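Local atomic coordinates of cell wall surface anchor family protein (Streptococcus agalactiae serogroup V, PDB entry 3PF2), a protein that forms the shaft of a surface pilus as its major (backbone) pilin, this piece being the calcium-bound C-terminal 35-kDa fragment. Residues Thr4-Thr9 against Tyr158-Asp163; Gly68-Asn73 against Ala104-Gly109; Lys14-Asp19 against Phe131-Val136. All coordinates share one frame; numbering follows the deposited sequence.

Overall arrangement
All three contacts lie in the N-terminal Ig-like half of the fragment, and along the chain they enclose one another. Interaction 1 spans the widest loop: the lead-in to strand 9-13, at the edge of one five-stranded sheet, meets the end of strand 155-159 of another, joining the two sheets. Within that loop, interaction 3 brings the turn after strand 9-13 onto strand 132-140, in the middle of the first sheet. Innermost is interaction 2, where edge strand 70-72 of that sheet meets helix 100-106. Interactions 2 and 3 touch through Leu72 CD1 and Leu132 CD1, 4.2 Å apart. Interactions 1 and 3 each reach a calcium site.

Interaction 1 of 3, residues Thr4-Thr9 against Tyr158-Asp163; sequences TDEPKT and YDHTPD. With CA (calcium ion), chain C.
The Tyr158 ring has Pro7 CD lying over the centre of one face and Glu6 OE1 at its edge, in the ring plane. The His160 ring sits between two neighbours: Thr161 CG2 sits over one face, toward the rim, and Glu6 OE2 lies 3.3 Å above the opposite one, likewise displaced toward the rim. The proline contact is a CH-pi interaction of nearly perfect alignment, with Pro7 CD 3.5 Å from the Tyr158 ring centroid and 3° off its normal. At the far end of the ring Tyr158 OH donates a very short hydrogen bond of 2.5 Å to Glu6 OE1, with the carboxylate turned well away from the ring plane. The glutamate can serve both rings because CG stands anti to its carbonyl carbon (chi1 -72°) and the chain beyond is extended. Its carboxylate stacks on the imidazole with planes 21° apart; although Glu6 OE2 and His160 NE2 are close, their angle is too poor for a hydrogen bond. Water 1 ties the same corner together, donating to Pro7 O and to Tyr158 OH. Lys8 NZ bridges two backbone oxygens of its own segment, Thr4 O and Glu6 O.

His160 is flanked in sequence by calcium ligands. Asp159 binds the ion through both carboxylate oxygens, Thr161 through O and OG1, and Asp163 through OD1, while Glu45, Ala165 and Asn167 complete the site. Asp159 OD1 also accepts from Thr161 N in an Asx turn, so one oxygen serves both the loop and the ion. Glu6 OE1 also forms a salt bridge with Lys169, so one buried carboxylate oxygen accepts the phenol hydrogen bond and faces the Lys169 ammonium. That pairing would be expected to keep Glu6 ionised and to fix the Tyr158 hydroxyl rotation beside the metal loop.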
loop_
_atom_site.group_PDB
_atom_site.type_symbol
_atom_site.label_atom_id
_atom_site.label_comp_id
_atom_site.label_asym_id
_atom_site.label_seq_id
_atom_site.Cartn_x
_atom_site.Cartn_y
_atom_site.Cartn_z
ATOM N N THR A 4 25.291 0.202 21.957
ATOM C CA THR A 4 26.204 0.611 20.884
ATOM C C THR A 4 25.618 1.756 20.069
ATOM O O THR A 4 24.459 2.125 20.240
ATOM C CB THR A 4 26.534 -0.548 19.901
ATOM O OG1 THR A 4 25.377 -0.860 19.108
ATOM C CG2 THR A 4 27.015 -1.802 20.645
ATOM N N ASP A 5 26.431 2.305 19.171
ATOM C CA ASP A 5 25.974 3.309 18.210
ATOM C C ASP A 5 25.607 2.649 16.879
ATOM O O ASP A 5 25.387 3.342 15.880
ATOM C CB ASP A 5 27.076 4.356 17.970
ATOM C CG ASP A 5 28.401 3.726 17.547
ATOM O OD1 ASP A 5 28.408 2.529 17.169
ATOM O OD2 ASP A 5 29.445 4.420 17.597
ATOM N N GLU A 6 25.581 1.314 16.863
ATOM C CA GLU A 6 25.330 0.558 15.637
ATOM C C GLU A 6 23.876 0.780 15.187
ATOM O O GLU A 6 23.034 1.134 16.011
ATOM C CB GLU A 6 25.655 -0.922 15.852
ATOM C CG GLU A 6 27.171 -1.190 15.951
ATOM C CD GLU A 6 27.516 -2.587 16.449
ATOM O OE1 GLU A 6 26.853 -3.565 16.044
ATOM O OE2 GLU A 6 28.468 -2.710 17.259
ATOM N N PRO A 7 23.588 0.595 13.886
ATOM C CA PRO A 7 22.266 1.028 13.369
ATOM C C PRO A 7 21.024 0.338 13.961
ATOM O O PRO A 7 20.989 -0.882 14.098
ATOM C CB PRO A 7 22.352 0.720 11.873
ATOM C CG PRO A 7 23.826 0.720 11.562
ATOM C CD PRO A 7 24.470 0.129 12.793
ATOM N N LYS A 8 20.040 1.150 14.332
ATOM C CA LYS A 8 18.695 0.665 14.649
ATOM C C LYS A 8 17.864 0.995 13.423
ATOM O O LYS A 8 18.073 2.034 12.786
ATOM C CB LYS A 8 18.141 1.413 15.857
ATOM C CG LYS A 8 18.673 0.940 17.203
ATOM C CD LYS A 8 20.062 1.491 17.450
ATOM C CE LYS A 8 20.619 0.994 18.747
ATOM N NZ LYS A 8 22.095 1.179 18.705
ATOM N N THR A 9 16.910 0.131 13.104
ATOM C CA THR A 9 16.117 0.301 11.887
ATOM C C THR A 9 14.627 0.286 12.190
ATOM O O THR A 9 14.193 -0.276 13.180
ATOM C CB THR A 9 16.445 -0.787 10.833
ATOM O OG1 THR A 9 16.472 -2.081 11.459
ATOM C CG2 THR A 9 17.812 -0.504 10.202
ATOM N N TYR A 158 25.220 -4.383 7.925
ATOM C CA TYR A 158 26.227 -3.335 8.096
ATOM C C TYR A 158 27.528 -3.928 8.626
ATOM O O TYR A 158 27.508 -4.896 9.407
ATOM C CB TYR A 158 25.709 -2.249 9.038
ATOM C CG TYR A 158 25.522 -2.703 10.469
ATOM C CD1 TYR A 158 26.573 -2.611 11.400
ATOM C CD2 TYR A 158 24.293 -3.228 10.899
ATOM C CE1 TYR A 158 26.411 -3.033 12.718
ATOM C CE2 TYR A 158 24.122 -3.645 12.228
ATOM C CZ TYR A 158 25.183 -3.540 13.116
ATOM O OH TYR A 158 25.023 -3.939 14.404
ATOM N N ASP A 159 28.653 -3.370 8.182
ATOM C CA ASP A 159 29.962 -3.773 8.679
ATOM C C ASP A 159 30.610 -2.535 9.286
ATOM O O ASP A 159 31.090 -1.647 8.553
ATOM C CB ASP A 159 30.820 -4.379 7.544
ATOM C CG ASP A 159 32.171 -4.923 8.035
ATOM O OD1 ASP A 159 32.658 -4.457 9.068
ATOM O OD2 ASP A 159 32.737 -5.797 7.348
ATOM N N HIS A 160 30.591 -2.487 10.620
ATOM C CA HIS A 160 31.075 -1.357 11.413
ATOM C C HIS A 160 32.560 -1.427 11.758
ATOM O O HIS A 160 33.100 -0.494 12.368
ATOM C CB HIS A 160 30.247 -1.193 12.706
ATOM C CG HIS A 160 30.633 -2.113 13.829
ATOM N ND1 HIS A 160 31.438 -1.712 14.871
ATOM C CD2 HIS A 160 30.276 -3.389 14.104
ATOM C CE1 HIS A 160 31.593 -2.711 15.722
ATOM N NE2 HIS A 160 30.907 -3.744 15.275
ATOM N N THR A 161 33.204 -2.533 11.397
ATOM C CA THR A 161 34.617 -2.729 11.754
ATOM C C THR A 161 35.585 -2.447 10.599
ATOM O O THR A 161 35.555 -3.140 9.596
ATOM C CB THR A 161 34.873 -4.141 12.323
ATOM O OG1 THR A 161 34.375 -5.130 11.412
ATOM C CG2 THR A 161 34.195 -4.292 13.673
ATOM N N PRO A 162 36.463 -1.432 10.756
ATOM C CA PRO A 162 37.440 -1.119 9.713
ATOM C C PRO A 162 38.635 -2.082 9.790
ATOM O O PRO A 162 39.780 -1.648 9.898
ATOM C CB PRO A 162 37.860 0.318 10.045
ATOM C CG PRO A 162 37.695 0.436 11.528
ATOM C CD PRO A 162 36.583 -0.544 11.923
ATOM N N ASP A 163 38.352 -3.380 9.721
ATOM C CA ASP A 163 39.376 -4.403 9.921
ATOM C C ASP A 163 39.801 -5.120 8.631
ATOM O O ASP A 163 40.540 -6.116 8.678
ATOM C CB ASP A 163 38.922 -5.400 11.006
ATOM C CG ASP A 163 37.646 -6.142 10.639
ATOM O OD1 ASP A 163 37.020 -5.821 9.597
ATOM O OD2 ASP A 163 37.273 -7.069 11.389
HETATM CA CA CA C . 34.794 -5.430 8.853
HETATM O O HOH W 1 22.531 -2.723 15.160
#

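Interaction 2 of 3, residues Gly68-Asn73 against Ala104-Gly109; sequences GSKTLN and AELLKG
Lys70 NZ donates a 2.8 Å hydrogen bond to the backbone oxygen Leu106 O, near the C-terminal end of helix 100-106. The nitrogen lies in the carbonyl plane and uses a lone pair of the oxygen, with a C=O...N angle of 131°. Lysine gets there by a bent path: the chain turns at chi2 (-111°) and again at chi4, folding the ammonium group back to the carbonyl instead of extending past it. On the way its aliphatic part runs by the leucine side chain, Lys70 CD being 4.1 Å from Leu106 CD2.

Leu106 is thus used twice, through its backbone and through both methyl branches. While CD2 takes the lysine chain, the other branch meets the sheet, Leu106 CD1 lying 3.5 Å from Leu72 CD2 in close methyl-to-methyl packing. Leu72 does not aim its first bond at the helix, but its branched tip leans over to reach it, and it also packs on Ile67 and His77. Leu107 turns the other way, onto Ile37, Leu112 and Ile67, while Lys70 also touches Met110.

As the helix gives way to the following loop, Leu107 N bonds to Ala104 O at 3.2 Å and Lys108 N to Glu105 O, each three residues back. Strand 70-72 is the edge of its sheet, paired through Leu72 with Ile65. Because the C-terminal part of a helix carries the negative end of its dipole, the lysine ammonium would probably be favourably placed there, so a polar bond and a leucine contact together join helix 100-106 to the edge strand 70-72.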
loop_
_atom_site.group_PDB
_atom_site.type_symbol
_atom_site.label_atom_id
_atom_site.label_comp_id
_atom_site.label_asym_id
_atom_site.label_seq_id
_atom_site.Cartn_x
_atom_site.Cartn_y
_atom_site.Cartn_z
ATOM N N GLY A 68 19.078 13.982 7.741
ATOM C CA GLY A 68 18.726 15.323 8.219
ATOM C C GLY A 68 18.274 16.104 7.003
ATOM O O GLY A 68 17.513 15.590 6.190
ATOM N N SER A 69 18.789 17.320 6.850
ATOM C CA SER A 69 18.422 18.190 5.731
ATOM C C SER A 69 19.174 17.836 4.453
ATOM O O SER A 69 18.922 18.421 3.397
ATOM C CB SER A 69 18.720 19.644 6.086
ATOM O OG SER A 69 20.120 19.833 6.170
ATOM N N LYS A 70 20.108 16.895 4.548
ATOM C CA LYS A 70 21.025 16.628 3.446
ATOM C C LYS A 70 20.537 15.527 2.529
ATOM O O LYS A 70 19.936 14.543 2.979
ATOM C CB LYS A 70 22.410 16.286 3.993
ATOM C CG LYS A 70 23.096 17.455 4.661
ATOM C CD LYS A 70 24.288 17.927 3.864
ATOM C CE LYS A 70 25.028 19.056 4.584
ATOM N NZ LYS A 70 25.707 18.638 5.852
ATOM N N THR A 71 20.821 15.686 1.239
ATOM C CA THR A 71 20.428 14.705 0.233
ATOM C C THR A 71 21.603 13.839 -0.210
ATOM O O THR A 71 22.712 14.348 -0.436
ATOM C CB THR A 71 19.826 15.395 -1.017
ATOM O OG1 THR A 71 18.800 16.315 -0.618
ATOM C CG2 THR A 71 19.266 14.379 -1.976
ATOM N N LEU A 72 21.356 12.536 -0.333
ATOM C CA LEU A 72 22.295 11.621 -0.976
ATOM C C LEU A 72 21.883 11.328 -2.419
ATOM O O LEU A 72 20.695 11.209 -2.723
ATOM C CB LEU A 72 22.432 10.319 -0.179
ATOM C CG LEU A 72 22.908 10.400 1.272
ATOM C CD1 LEU A 72 23.043 8.993 1.837
ATOM C CD2 LEU A 72 24.222 11.143 1.420
ATOM N N ASN A 73 22.869 11.201 -3.303
ATOM C CA ASN A 73 22.602 11.119 -4.741
ATOM C C ASN A 73 22.841 9.743 -5.332
ATOM O O ASN A 73 23.860 9.111 -5.068
ATOM C CB ASN A 73 23.430 12.168 -5.485
ATOM C CG ASN A 73 23.375 13.525 -4.816
ATOM O OD1 ASN A 73 24.407 14.126 -4.525
ATOM N ND2 ASN A 73 22.161 14.010 -4.545
ATOM N N ALA A 104 29.934 10.391 5.929
ATOM C CA ALA A 104 30.236 10.751 7.315
ATOM C C ALA A 104 30.475 12.254 7.501
ATOM O O ALA A 104 30.075 12.828 8.523
ATOM C CB ALA A 104 31.435 9.954 7.830
ATOM N N GLU A 105 31.127 12.882 6.519
ATOM C CA GLU A 105 31.398 14.327 6.573
ATOM C C GLU A 105 30.133 15.176 6.531
ATOM O O GLU A 105 30.065 16.221 7.176
ATOM C CB GLU A 105 32.358 14.771 5.463
ATOM C CG GLU A 105 33.826 14.825 5.881
ATOM C CD GLU A 105 34.067 15.638 7.150
ATOM O OE1 GLU A 105 33.663 16.825 7.212
ATOM O OE2 GLU A 105 34.670 15.081 8.092
ATOM N N LEU A 106 29.141 14.715 5.774
ATOM C CA LEU A 106 27.834 15.375 5.703
ATOM C C LEU A 106 27.143 15.472 7.068
ATOM O O LEU A 106 26.333 16.379 7.299
ATOM C CB LEU A 106 26.923 14.661 4.704
ATOM C CG LEU A 106 27.394 14.544 3.256
ATOM C CD1 LEU A 106 26.401 13.734 2.446
ATOM C CD2 LEU A 106 27.625 15.917 2.617
ATOM N N LEU A 107 27.480 14.549 7.968
ATOM C CA LEU A 107 26.882 14.504 9.305
ATOM C C LEU A 107 27.370 15.608 10.243
ATOM O O LEU A 107 26.779 15.834 11.302
ATOM C CB LEU A 107 27.136 13.140 9.960
ATOM C CG LEU A 107 26.870 11.854 9.172
ATOM C CD1 LEU A 107 27.431 10.660 9.929
ATOM C CD2 LEU A 107 25.383 11.666 8.885
ATOM N N LYS A 108 28.449 16.288 9.865
ATOM C CA LYS A 108 29.060 17.277 10.743
ATOM C C LYS A 108 28.088 18.414 11.057
ATOM O O LYS A 108 27.493 19.013 10.156
ATOM C CB LYS A 108 30.367 17.804 10.138
ATOM C CG LYS A 108 31.528 16.797 10.182
ATOM C CD LYS A 108 32.380 16.930 11.442
ATOM C CE LYS A 108 33.137 18.267 11.480
ATOM N NZ LYS A 108 34.244 18.271 12.483
ATOM N N GLY A 109 27.914 18.672 12.348
ATOM C CA GLY A 109 26.966 19.667 12.812
ATOM C C GLY A 109 25.584 19.098 13.109
ATOM O O GLY A 109 24.772 19.761 13.753
#

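Interaction 3 of 3, residues Lys14-Asp19 against Phe131-Val136; sequences KKLGQD and FLEIPV. With CA (calcium ion), chain B.
Leu16 meets Phe131 and Glu133 where a type II beta turn from Lys15 to Gln18, closed by Gln18 N to Lys15 O at 3.2 Å, faces strand 132-140, with the alpha carbons Leu16 CA and Glu133 CA 9.1 Å apart. Such a separation leaves the meeting to side chains alone. Leu16, at the second position of the turn, brings CD2 to the edge of the Phe131 ring, in the ring plane, 3.9 Å from Phe131 CZ. The other methyl lies against the carboxylate of Glu133, Leu16 CD1 being 3.7 Å from Glu133 OE1, and is also close to Phe131 CZ. With CG anti to the backbone N (chi1 170°) and an extended chain beyond, Glu133 reaches out to this methyl; its OE1 accepts a hydrogen bond from Asn125 ND2, so the polar need of that atom is met outside the turn.

Gly17, with phi 99°, occupies the third turn position, and its N bonds to Asp12 OD2. Just after the turn, Asp19 OD1 binds calcium at 2.3 Å. Water 2, itself a ligand of the ion, donates to Asp19 OD2 over 2.7 Å. Asp10, Asp12 and the backbone of Lys11 bind the ion too. Strand 9-13 and the loop after it thus form a calcium site, with Leu16 packed on the central strand of the sheet, in an Ig-like pilin domain.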
loop_
_atom_site.group_PDB
_atom_site.type_symbol
_atom_site.label_atom_id
_atom_site.label_comp_id
_atom_site.label_asym_id
_atom_site.label_seq_id
_atom_site.Cartn_x
_atom_site.Cartn_y
_atom_site.Cartn_z
ATOM N N LYS A 14 3.220 5.816 4.434
ATOM C CA LYS A 14 2.430 7.039 4.163
ATOM C C LYS A 14 3.199 8.312 4.482
ATOM O O LYS A 14 3.346 9.185 3.617
ATOM C CB LYS A 14 1.021 7.007 4.818
ATOM C CG LYS A 14 0.053 8.142 4.361
ATOM C CD LYS A 14 -1.392 7.813 4.771
ATOM C CE LYS A 14 -2.349 8.874 4.290
ATOM N NZ LYS A 14 -3.773 8.496 4.622
ATOM N N LYS A 15 3.669 8.428 5.722
ATOM C CA LYS A 15 4.526 9.524 6.130
ATOM C C LYS A 15 5.344 9.067 7.327
ATOM O O LYS A 15 5.032 8.051 7.965
ATOM C CB LYS A 15 3.685 10.743 6.531
ATOM C CG LYS A 15 2.823 10.504 7.782
ATOM C CD LYS A 15 1.729 11.555 7.930
ATOM C CE LYS A 15 1.053 11.441 9.286
ATOM N NZ LYS A 15 -0.209 12.280 9.294
ATOM N N LEU A 16 6.364 9.851 7.670
ATOM C CA LEU A 16 7.150 9.548 8.865
ATOM C C LEU A 16 6.286 9.561 10.104
ATOM O O LEU A 16 5.539 10.529 10.356
ATOM C CB LEU A 16 8.319 10.532 9.027
ATOM C CG LEU A 16 9.428 10.365 7.985
ATOM C CD1 LEU A 16 10.436 11.505 8.136
ATOM C CD2 LEU A 16 10.125 9.012 8.175
ATOM N N GLY A 17 6.373 8.471 10.863
ATOM C CA GLY A 17 5.672 8.347 12.131
ATOM C C GLY A 17 4.383 7.550 12.037
ATOM O O GLY A 17 3.749 7.285 13.068
ATOM N N GLN A 18 4.005 7.144 10.825
ATOM C CA GLN A 18 2.754 6.395 10.629
ATOM C C GLN A 18 3.066 4.942 10.267
ATOM O O GLN A 18 3.971 4.691 9.469
ATOM C CB GLN A 18 1.883 7.062 9.555
ATOM C CG GLN A 18 0.511 6.347 9.334
ATOM C CD GLN A 18 -0.573 7.207 8.654
ATOM O OE1 GLN A 18 -1.671 6.712 8.370
ATOM N NE2 GLN A 18 -0.277 8.457 8.388
ATOM N N ASP A 19 2.308 3.996 10.841
ATOM C CA ASP A 19 2.570 2.574 10.631
ATOM C C ASP A 19 1.429 1.794 9.974
ATOM O O ASP A 19 1.576 0.602 9.695
ATOM C CB ASP A 19 2.951 1.904 11.961
ATOM C CG ASP A 19 4.286 2.406 12.510
ATOM O OD1 ASP A 19 5.269 2.364 11.750
ATOM O OD2 ASP A 19 4.348 2.857 13.690
ATOM N N PHE A 131 18.491 11.156 10.771
ATOM C CA PHE A 131 18.616 9.722 10.523
ATOM C C PHE A 131 18.550 9.473 9.016
ATOM O O PHE A 131 18.264 10.399 8.245
ATOM C CB PHE A 131 17.521 8.946 11.282
ATOM C CG PHE A 131 16.127 9.245 10.812
ATOM C CD1 PHE A 131 15.532 8.446 9.828
ATOM C CD2 PHE A 131 15.402 10.316 11.354
ATOM C CE1 PHE A 131 14.231 8.727 9.364
ATOM C CE2 PHE A 131 14.102 10.589 10.893
ATOM C CZ PHE A 131 13.530 9.778 9.903
ATOM N N LEU A 132 18.844 8.243 8.592
ATOM C CA LEU A 132 18.784 7.876 7.179
ATOM C C LEU A 132 17.350 7.520 6.806
ATOM O O LEU A 132 16.741 6.628 7.397
ATOM C CB LEU A 132 19.721 6.712 6.848
ATOM C CG LEU A 132 19.688 6.198 5.398
ATOM C CD1 LEU A 132 20.294 7.235 4.456
ATOM C CD2 LEU A 132 20.411 4.856 5.235
ATOM N N GLU A 133 16.830 8.240 5.814
ATOM C CA GLU A 133 15.449 8.096 5.373
ATOM C C GLU A 133 15.419 7.738 3.897
ATOM O O GLU A 133 15.965 8.463 3.067
ATOM C CB GLU A 133 14.683 9.390 5.643
ATOM C CG GLU A 133 13.291 9.466 5.022
ATOM C CD GLU A 133 12.685 10.859 5.129
ATOM O OE1 GLU A 133 13.265 11.763 5.780
ATOM O OE2 GLU A 133 11.583 11.046 4.566
ATOM N N ILE A 134 14.790 6.610 3.586
ATOM C CA ILE A 134 14.677 6.123 2.211
ATOM C C ILE A 134 13.207 5.956 1.838
ATOM O O ILE A 134 12.570 4.975 2.236
ATOM C CB ILE A 134 15.406 4.765 1.989
ATOM C CG1 ILE A 134 16.860 4.827 2.472
ATOM C CG2 ILE A 134 15.305 4.327 0.511
ATOM C CD1 ILE A 134 17.561 3.494 2.393
ATOM N N PRO A 135 12.655 6.913 1.077
ATOM C CA PRO A 135 11.275 6.755 0.609
ATOM C C PRO A 135 11.201 5.808 -0.579
ATOM O O PRO A 135 11.999 5.924 -1.517
ATOM C CB PRO A 135 10.858 8.182 0.203
ATOM C CG PRO A 135 12.099 9.013 0.214
ATOM C CD PRO A 135 13.288 8.131 0.547
ATOM N N VAL A 136 10.276 4.850 -0.526
ATOM C CA VAL A 136 10.083 3.882 -1.597
ATOM C C VAL A 136 8.634 3.934 -2.071
ATOM O O VAL A 136 7.710 3.613 -1.322
ATOM C CB VAL A 136 10.479 2.445 -1.174
ATOM C CG1 VAL A 136 10.269 1.460 -2.329
ATOM C CG2 VAL A 136 11.944 2.420 -0.726
HETATM CA CA CA B . 7.565 2.290 11.999
HETATM O O HOH W 2 7.003 3.268 14.104
HETATM O O HOH W 3 6.826 0.146 12.674
#